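Local coordinates for protein benzoylformate Decarboxylase (Polynucleobacter necessarius, PDB 4K9Q) that binds thiamine diphosphate and a magnesium ion and probably decarboxylates benzoylformate, at residues Asp207-Ala213 against Asp314-Leu319; Gly217-Glu222 against Phe239-Leu245. All coordinates share one frame; numbering follows the deposited sequence. Where two conformers were deposited one is given.

Both contacts lie in the central domain, a Rossmann-like domain whose helices pack on a parallel sheet, with their centres about 14 Å apart. Contact 2 is nested along the chain inside the loop closed by contact 1, and helix 207-210 of contact 1 is followed, after a three-residue turn, by helix 214-224, which carries 217-222 of contact 2. L319 joins them: its CD2 lies 3.7 Å from CG of F220, and its CD1 3.8 Å from N of G217. Neither contact reaches the thiamine diphosphate pocket or the magnesium ion held by D429, N456 and E458; both join parts of the central domain, and contact 1 also reaches K89 of the N-terminal TPP-binding domain.

Contact 1. Residues Asp207-Ala213 against Asp314-Leu319; sequences DIARSQA and DSKLFL
S315 sits over the first turn of helix 207-210, its OG 3.3 Å from CB of D207 and its CB and OG both against CG1 of I208. The hydroxyl donates to a water 2.6 Å from OG; that water in turn donates to OD2 of D207, so the two side chains are joined through solvent although no direct hydrogen bond crosses the contact. OD1 of D207 receives NH2 of R210 in the guanidinium plane at 2.9 Å, using its anti lone pair, and also meets K89, while OD2 takes the water and D297 N. In one of its two conformers, S211 has OG between its backbone N and carbonyl carbon (chi1 66°); OG donates to O of D207 at 2.7 Å, from the opposite face of that carbonyl to S211 N, and lies 3.6 Å from CB of S315. Past the helix the chain leaves through a Schellman motif, with Q212 at positive phi and A213 N bonded back to I208 O; A213 then serves as N-cap of helix 214-224. I208, S315 and L319 also pack on I270 of strand 266-270, so this turn and the start of helix 315-323 meet over the parallel sheet of the Rossmann-like domain. CB of A213 is 3.7 Å from CA of K316. K316, with CG anti to its backbone N (chi1 -166°) and the chain extended beyond, lays its methylenes alongside the turn, CD being 3.6 Å from O of S211. D314 caps helix 315-323: its OD2 accepts L317 N at 3.1 Å, while OD1 takes a hydrogen bond from Q149. The carboxylate also rests against CB of S211, and a second water links O of S211 to its OD2, weakly on the D314 side.

Contact 2. Residues Gly217-Glu222 against Phe239-Leu245; sequences GIAFAE and FPEDHPL
A221 meets the F239 ring on the buried, tight side of the contact. CB of A221 lies 3.7 Å from CE2 of F239, and O of G217, which also accepts from Y204, stands at the ring edge close to its plane. L245 closes this part, its CD1 3.3 Å from O of A221, in the loop leading to strand 246-249 of the Rossmann-like sheet. I218 leads outward: CD1 is 3.7 Å from CG of P240, whose CD sits over one face of F239, and CG2 is 4.1 Å from NE2 of H243. Toward solvent one polar link remains: E222, exposed and extended beyond CG, brings OE2 to 2.7 Å from NE2 of H243. The N-H points almost straight (175°), in the imidazole plane, at the anti lone pair of OE2, the one away from the other carboxylate oxygen. ND1 accepts L245 N at 3.1 Å, and CZ of F239 and CD of P244 lie over opposite ring faces, each offset toward the rim. With H243 replaced by alanine, E222 OE2 is likely to lose its mate and L245 N its acceptor, opening a gap between F239 and P244. NE2 donating and ND1 accepting is consistent with a neutral imidazole protonated on NE2, its rotation fixed by both bonds and both faces.

Contact 1. Residues Asp207-Ala213 against Asp314-Leu319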
ATOM      1  N   ASP A 207      29.329   2.887  -1.491  1.00 13.08           N
ATOM      2  CA  ASP A 207      29.254   2.747  -0.031  1.00 12.91           C
ATOM      3  C   ASP A 207      30.587   3.193   0.567  1.00 13.48           C
ATOM      4  O   ASP A 207      30.643   3.732   1.678  1.00 14.29           O
ATOM      5  CB  ASP A 207      28.990   1.297   0.408  1.00 11.24           C
ATOM      6  CG  ASP A 207      27.585   0.804   0.078  1.00 16.34           C
ATOM      7  OD1 ASP A 207      26.751   1.580  -0.455  1.00 15.30           O
ATOM      8  OD2 ASP A 207      27.321  -0.394   0.374  1.00 16.20           O
ATOM      9  N   ILE A 208      31.664   2.970  -0.184  1.00 13.13           N
ATOM     10  CA  ILE A 208      33.000   3.348   0.258  1.00 15.00           C
ATOM     11  C   ILE A 208      33.105   4.868   0.425  1.00 14.09           C
ATOM     12  O   ILE A 208      33.750   5.365   1.351  1.00 14.00           O
ATOM     13  CB  ILE A 208      34.076   2.795  -0.711  1.00 12.87           C
ATOM     14  CG1 ILE A 208      34.180   1.271  -0.560  1.00 12.91           C
ATOM     15  CG2 ILE A 208      35.442   3.468  -0.483  1.00 14.30           C
ATOM     16  CD1 ILE A 208      34.922   0.620  -1.709  1.00 14.73           C
ATOM     17  N   ALA A 209      32.443   5.608  -0.459  1.00 11.42           N
ATOM     18  CA  ALA A 209      32.456   7.060  -0.379  1.00 10.43           C
ATOM     19  C   ALA A 209      31.677   7.517   0.853  1.00 13.21           C
ATOM     20  O   ALA A 209      32.197   8.278   1.667  1.00 13.22           O
ATOM     21  CB  ALA A 209      31.872   7.673  -1.647  1.00 12.32           C
ATOM     22  N   ARG A 210      30.441   7.035   0.982  1.00 11.65           N
ATOM     23  CA  ARG A 210      29.567   7.445   2.080  1.00 12.17           C
ATOM     24  C   ARG A 210      30.174   7.103   3.441  1.00 14.45           C
ATOM     25  O   ARG A 210      30.109   7.911   4.373  1.00 13.72           O
ATOM     26  CB  ARG A 210      28.171   6.813   1.942  1.00 13.11           C
ATOM     27  CG  ARG A 210      27.259   7.510   0.926  1.00 12.80           C
ATOM     28  CD  ARG A 210      25.928   6.771   0.785  1.00 10.94           C
ATOM     29  NE  ARG A 210      26.062   5.486   0.105  1.00 14.35           N
ATOM     30  CZ  ARG A 210      26.027   5.337  -1.220  1.00 13.98           C
ATOM     31  NH1 ARG A 210      25.842   6.396  -2.005  1.00 11.79           N
ATOM     32  NH2 ARG A 210      26.161   4.129  -1.757  1.00 12.31           N
ATOM     33  N   SER A 211      30.775   5.920   3.545  1.00 12.48           N
ATOM     34  CA  SER A 211      31.305   5.431   4.818  0.50 14.34           C
ATOM     35  C   SER A 211      32.712   5.936   5.124  1.00 16.14           C
ATOM     36  O   SER A 211      33.309   5.549   6.129  1.00 14.12           O
ATOM     37  CB  SER A 211      31.303   3.897   4.845  0.50 13.79           C
ATOM     38  OG  SER A 211      32.210   3.378   3.889  0.50 16.16           O
ATOM     39  N   GLN A 212      33.242   6.788   4.252  1.00 13.16           N
ATOM     40  CA  GLN A 212      34.564   7.375   4.459  1.00 12.82           C
ATOM     41  C   GLN A 212      35.663   6.322   4.503  1.00 17.17           C
ATOM     42  O   GLN A 212      36.599   6.418   5.298  1.00 18.75           O
ATOM     43  CB  GLN A 212      34.578   8.272   5.703  1.00 15.09           C
ATOM     44  CG  GLN A 212      33.635   9.457   5.542  1.00 15.57           C
ATOM     45  CD  GLN A 212      33.690  10.454   6.677  1.00 20.35           C
ATOM     46  OE1 GLN A 212      33.106  10.236   7.741  1.00 24.32           O
ATOM     47  NE2 GLN A 212      34.374  11.570   6.449  1.00 19.13           N
ATOM     48  N   ALA A 213      35.539   5.326   3.630  1.00 13.74           N
ATOM     49  CA  ALA A 213      36.470   4.195   3.588  1.00 13.82           C
ATOM     50  C   ALA A 213      37.549   4.335   2.514  1.00 15.30           C
ATOM     51  O   ALA A 213      38.205   3.358   2.161  1.00 17.30           O
ATOM     52  CB  ALA A 213      35.700   2.890   3.385  1.00 13.92           C
ATOM     53  N   ASP A 314      28.810  -2.379   6.732  1.00 14.22           N
ATOM     54  CA  ASP A 314      29.430  -1.102   6.410  1.00 12.41           C
ATOM     55  C   ASP A 314      30.739  -1.379   5.668  1.00 14.45           C
ATOM     56  O   ASP A 314      31.501  -2.272   6.049  1.00 14.31           O
ATOM     57  CB  ASP A 314      29.726  -0.328   7.695  1.00 13.33           C
ATOM     58  CG  ASP A 314      30.335   1.028   7.432  1.00 17.47           C
ATOM     59  OD1 ASP A 314      29.561   1.988   7.213  1.00 16.78           O
ATOM     60  OD2 ASP A 314      31.582   1.143   7.456  1.00 15.03           O
ATOM     61  N   SER A 315      31.008  -0.628   4.606  1.00 13.31           N
ATOM     62  CA  SER A 315      32.205  -0.874   3.813  1.00 14.41           C
ATOM     63  C   SER A 315      33.489  -0.672   4.611  1.00 13.46           C
ATOM     64  O   SER A 315      34.435  -1.451   4.492  1.00 15.45           O
ATOM     65  CB  SER A 315      32.232   0.041   2.586  1.00 16.22           C
ATOM     66  OG  SER A 315      31.497  -0.543   1.526  1.00 17.08           O
ATOM     67  N   LYS A 316      33.526   0.387   5.409  1.00 14.31           N
ATOM     68  CA  LYS A 316      34.725   0.680   6.184  1.00 15.84           C
ATOM     69  C   LYS A 316      35.004  -0.441   7.183  1.00 14.02           C
ATOM     70  O   LYS A 316      36.133  -0.940   7.276  1.00 16.02           O
ATOM     71  CB  LYS A 316      34.610   2.030   6.897  1.00 15.33           C
ATOM     72  CG  LYS A 316      35.945   2.526   7.428  1.00 18.06           C
ATOM     73  CD  LYS A 316      35.848   3.915   8.014  1.00 18.68           C
ATOM     74  CE  LYS A 316      37.218   4.372   8.498  1.00 29.43           C
ATOM     75  NZ  LYS A 316      37.147   5.652   9.245  1.00 38.23           N
ATOM     76  N   LEU A 317      33.975  -0.842   7.920  1.00 13.77           N
ATOM     77  CA  LEU A 317      34.132  -1.900   8.910  1.00 16.11           C
ATOM     78  C   LEU A 317      34.604  -3.198   8.253  1.00 17.15           C
ATOM     79  O   LEU A 317      35.481  -3.880   8.783  1.00 16.21           O
ATOM     80  CB  LEU A 317      32.836  -2.119   9.677  1.00 13.81           C
ATOM     81  CG  LEU A 317      32.458  -0.906  10.527  1.00 14.60           C
ATOM     82  CD1 LEU A 317      31.229  -1.195  11.359  1.00 13.61           C
ATOM     83  CD2 LEU A 317      33.615  -0.515  11.422  1.00 14.38           C
ATOM     84  N   PHE A 318      34.047  -3.532   7.090  1.00 13.50           N
ATOM     85  CA  PHE A 318      34.506  -4.730   6.392  1.00 15.71           C
ATOM     86  C   PHE A 318      35.960  -4.629   5.942  1.00 14.80           C
ATOM     87  O   PHE A 318      36.739  -5.550   6.150  1.00 15.09           O
ATOM     88  CB  PHE A 318      33.658  -5.075   5.173  1.00 16.27           C
ATOM     89  CG  PHE A 318      34.231  -6.214   4.381  1.00 14.95           C
ATOM     90  CD1 PHE A 318      34.000  -7.530   4.772  1.00 14.74           C
ATOM     91  CD2 PHE A 318      35.056  -5.973   3.293  1.00 16.13           C
ATOM     92  CE1 PHE A 318      34.556  -8.587   4.058  1.00 15.34           C
ATOM     93  CE2 PHE A 318      35.615  -7.016   2.584  1.00 17.37           C
ATOM     94  CZ  PHE A 318      35.363  -8.323   2.965  1.00 16.45           C
ATOM     95  N   LEU A 319      36.318  -3.522   5.304  1.00 13.86           N
ATOM     96  CA  LEU A 319      37.676  -3.372   4.781  1.00 15.34           C
ATOM     97  C   LEU A 319      38.720  -3.441   5.904  1.00 17.95           C
ATOM     98  O   LEU A 319      39.786  -4.031   5.742  1.00 19.78           O
ATOM     99  CB  LEU A 319      37.805  -2.069   3.989  1.00 17.66           C
ATOM    100  CG  LEU A 319      37.098  -2.113   2.630  1.00 14.91           C
ATOM    101  CD1 LEU A 319      36.848  -0.707   2.094  1.00 13.02           C
ATOM    102  CD2 LEU A 319      37.904  -2.954   1.634  1.00 17.54           C
TER
HETATM  103  O   HOH W   1      29.192  -1.768   1.982  1.00 14.90           O
HETATM  104  O   HOH W   2      32.128   4.361   8.406  1.00 23.15           O

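Contact 2. Residues Gly217-Glu222 against Phe239-Leu245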
ATOM      1  N   GLY A 217      40.019   1.347   1.378  1.00 15.65           N
ATOM      2  CA  GLY A 217      39.898   0.713   0.075  1.00 15.47           C
ATOM      3  C   GLY A 217      41.238   0.688  -0.639  1.00 16.05           C
ATOM      4  O   GLY A 217      41.562  -0.280  -1.327  1.00 16.65           O
ATOM      5  N   ILE A 218      42.024   1.750  -0.478  1.00 14.33           N
ATOM      6  CA  ILE A 218      43.356   1.810  -1.077  1.00 14.07           C
ATOM      7  C   ILE A 218      44.267   0.770  -0.429  1.00 16.33           C
ATOM      8  O   ILE A 218      44.963   0.015  -1.119  1.00 15.70           O
ATOM      9  CB  ILE A 218      43.981   3.201  -0.930  1.00 14.94           C
ATOM     10  CG1 ILE A 218      43.203   4.220  -1.771  1.00 14.42           C
ATOM     11  CG2 ILE A 218      45.446   3.178  -1.378  1.00 18.54           C
ATOM     12  CD1 ILE A 218      43.591   5.649  -1.476  1.00 16.02           C
ATOM     13  N   ALA A 219      44.247   0.723   0.900  1.00 17.26           N
ATOM     14  CA  ALA A 219      45.052  -0.256   1.624  1.00 15.50           C
ATOM     15  C   ALA A 219      44.737  -1.685   1.188  1.00 17.32           C
ATOM     16  O   ALA A 219      45.646  -2.488   0.958  1.00 19.41           O
ATOM     17  CB  ALA A 219      44.869  -0.093   3.129  1.00 21.47           C
ATOM     18  N   PHE A 220      43.449  -1.999   1.074  1.00 16.72           N
ATOM     19  CA  PHE A 220      43.004  -3.336   0.692  1.00 16.91           C
ATOM     20  C   PHE A 220      43.504  -3.700  -0.706  1.00 18.75           C
ATOM     21  O   PHE A 220      44.047  -4.776  -0.919  1.00 18.37           O
ATOM     22  CB  PHE A 220      41.473  -3.411   0.747  1.00 17.85           C
ATOM     23  CG  PHE A 220      40.933  -4.814   0.724  1.00 19.27           C
ATOM     24  CD1 PHE A 220      41.111  -5.654   1.810  1.00 20.49           C
ATOM     25  CD2 PHE A 220      40.247  -5.289  -0.381  1.00 18.42           C
ATOM     26  CE1 PHE A 220      40.615  -6.955   1.799  1.00 25.38           C
ATOM     27  CE2 PHE A 220      39.747  -6.589  -0.405  1.00 23.32           C
ATOM     28  CZ  PHE A 220      39.932  -7.422   0.687  1.00 24.66           C
ATOM     29  N   ALA A 221      43.315  -2.794  -1.659  1.00 13.22           N
ATOM     30  CA  ALA A 221      43.722  -3.031  -3.039  1.00 15.00           C
ATOM     31  C   ALA A 221      45.235  -3.215  -3.152  1.00 16.96           C
ATOM     32  O   ALA A 221      45.714  -4.056  -3.913  1.00 18.58           O
ATOM     33  CB  ALA A 221      43.272  -1.871  -3.929  1.00 16.99           C
ATOM     34  N   GLU A 222      45.981  -2.412  -2.405  1.00 15.46           N
ATOM     35  CA  GLU A 222      47.438  -2.464  -2.456  1.00 17.63           C
ATOM     36  C   GLU A 222      47.952  -3.745  -1.794  1.00 22.33           C
ATOM     37  O   GLU A 222      48.979  -4.297  -2.193  1.00 24.14           O
ATOM     38  CB  GLU A 222      48.047  -1.214  -1.810  1.00 17.98           C
ATOM     39  CG  GLU A 222      47.863   0.046  -2.663  1.00 18.50           C
ATOM     40  CD  GLU A 222      48.466   1.298  -2.052  1.00 21.79           C
ATOM     41  OE1 GLU A 222      48.845   1.266  -0.866  1.00 24.80           O
ATOM     42  OE2 GLU A 222      48.546   2.329  -2.759  1.00 20.62           O
ATOM     43  N   PHE A 239      37.446   5.121  -5.502  1.00 11.82           N
ATOM     44  CA  PHE A 239      38.872   4.796  -5.518  1.00 14.25           C
ATOM     45  C   PHE A 239      39.628   5.865  -6.329  1.00 13.09           C
ATOM     46  O   PHE A 239      39.113   6.369  -7.334  1.00 14.50           O
ATOM     47  CB  PHE A 239      39.050   3.403  -6.138  1.00 13.76           C
ATOM     48  CG  PHE A 239      40.429   2.807  -5.966  1.00 14.79           C
ATOM     49  CD1 PHE A 239      41.360   2.868  -6.991  1.00 13.89           C
ATOM     50  CD2 PHE A 239      40.771   2.147  -4.796  1.00 16.23           C
ATOM     51  CE1 PHE A 239      42.627   2.304  -6.848  1.00 14.05           C
ATOM     52  CE2 PHE A 239      42.033   1.576  -4.645  1.00 18.42           C
ATOM     53  CZ  PHE A 239      42.962   1.656  -5.674  1.00 14.70           C
ATOM     54  N   PRO A 240      40.845   6.236  -5.893  1.00 13.13           N
ATOM     55  CA  PRO A 240      41.563   7.273  -6.649  1.00 14.24           C
ATOM     56  C   PRO A 240      41.790   6.840  -8.095  1.00 14.64           C
ATOM     57  O   PRO A 240      42.360   5.778  -8.358  1.00 13.23           O
ATOM     58  CB  PRO A 240      42.900   7.399  -5.906  1.00 16.52           C
ATOM     59  CG  PRO A 240      43.021   6.145  -5.080  1.00 14.52           C
ATOM     60  CD  PRO A 240      41.606   5.779  -4.717  1.00 15.46           C
ATOM     61  N   GLU A 241      41.340   7.659  -9.037  1.00 11.55           N
ATOM     62  CA  GLU A 241      41.264   7.208 -10.424  1.00 13.56           C
ATOM     63  C   GLU A 241      42.582   7.340 -11.188  1.00 13.23           C
ATOM     64  O   GLU A 241      42.686   6.917 -12.347  1.00 15.23           O
ATOM     65  CB  GLU A 241      40.096   7.895 -11.138  1.00 13.64           C
ATOM     66  CG  GLU A 241      38.778   7.542 -10.437  1.00 12.97           C
ATOM     67  CD  GLU A 241      37.546   8.131 -11.088  1.00 16.80           C
ATOM     68  OE1 GLU A 241      37.659   9.153 -11.802  1.00 15.69           O
ATOM     69  OE2 GLU A 241      36.453   7.562 -10.866  1.00 16.59           O
ATOM     70  N   ASP A 242      43.586   7.919 -10.536  1.00 16.18           N
ATOM     71  CA  ASP A 242      44.931   7.925 -11.108  1.00 18.35           C
ATOM     72  C   ASP A 242      45.865   6.917 -10.408  1.00 20.03           C
ATOM     73  O   ASP A 242      47.057   6.852 -10.709  1.00 21.15           O
ATOM     74  CB  ASP A 242      45.526   9.337 -11.107  1.00 22.45           C
ATOM     75  CG  ASP A 242      45.554   9.960  -9.727  1.00 24.05           C
ATOM     76  OD1 ASP A 242      45.005   9.351  -8.777  0.80 27.21           O
ATOM     77  OD2 ASP A 242      46.117  11.067  -9.587  0.61 27.11           O
ATOM     78  N   HIS A 243      45.319   6.127  -9.493  1.00 19.22           N
ATOM     79  CA  HIS A 243      46.099   5.095  -8.815  1.00 15.55           C
ATOM     80  C   HIS A 243      46.489   4.020  -9.833  1.00 17.93           C
ATOM     81  O   HIS A 243      45.681   3.642 -10.687  1.00 15.93           O
ATOM     82  CB  HIS A 243      45.276   4.481  -7.683  1.00 15.22           C
ATOM     83  CG  HIS A 243      46.068   3.617  -6.752  1.00 17.24           C
ATOM     84  ND1 HIS A 243      46.459   2.335  -7.073  1.00 19.39           N
ATOM     85  CD2 HIS A 243      46.534   3.850  -5.502  1.00 19.11           C
ATOM     86  CE1 HIS A 243      47.133   1.816  -6.061  1.00 19.75           C
ATOM     87  NE2 HIS A 243      47.190   2.715  -5.094  1.00 17.34           N
ATOM     88  N   PRO A 244      47.738   3.529  -9.761  1.00 18.75           N
ATOM     89  CA  PRO A 244      48.218   2.536 -10.733  1.00 20.56           C
ATOM     90  C   PRO A 244      47.333   1.296 -10.855  1.00 16.85           C
ATOM     91  O   PRO A 244      47.310   0.665 -11.911  1.00 20.00           O
ATOM     92  CB  PRO A 244      49.602   2.151 -10.196  1.00 19.27           C
ATOM     93  CG  PRO A 244      49.661   2.696  -8.793  1.00 28.55           C
ATOM     94  CD  PRO A 244      48.792   3.915  -8.811  1.00 21.36           C
ATOM     95  N   LEU A 245      46.614   0.948  -9.795  1.00 14.98           N
ATOM     96  CA  LEU A 245      45.773  -0.238  -9.838  1.00 15.00           C
ATOM     97  C   LEU A 245      44.421   0.023 -10.506  1.00 15.57           C
ATOM     98  O   LEU A 245      43.726  -0.917 -10.900  1.00 14.61           O
ATOM     99  CB  LEU A 245      45.574  -0.813  -8.432  1.00 17.14           C
ATOM    100  CG  LEU A 245      46.811  -1.388  -7.739  1.00 17.94           C
ATOM    101  CD1 LEU A 245      46.448  -1.901  -6.352  1.00 18.65           C
ATOM    102  CD2 LEU A 245      47.407  -2.509  -8.576  1.00 19.85           C
TER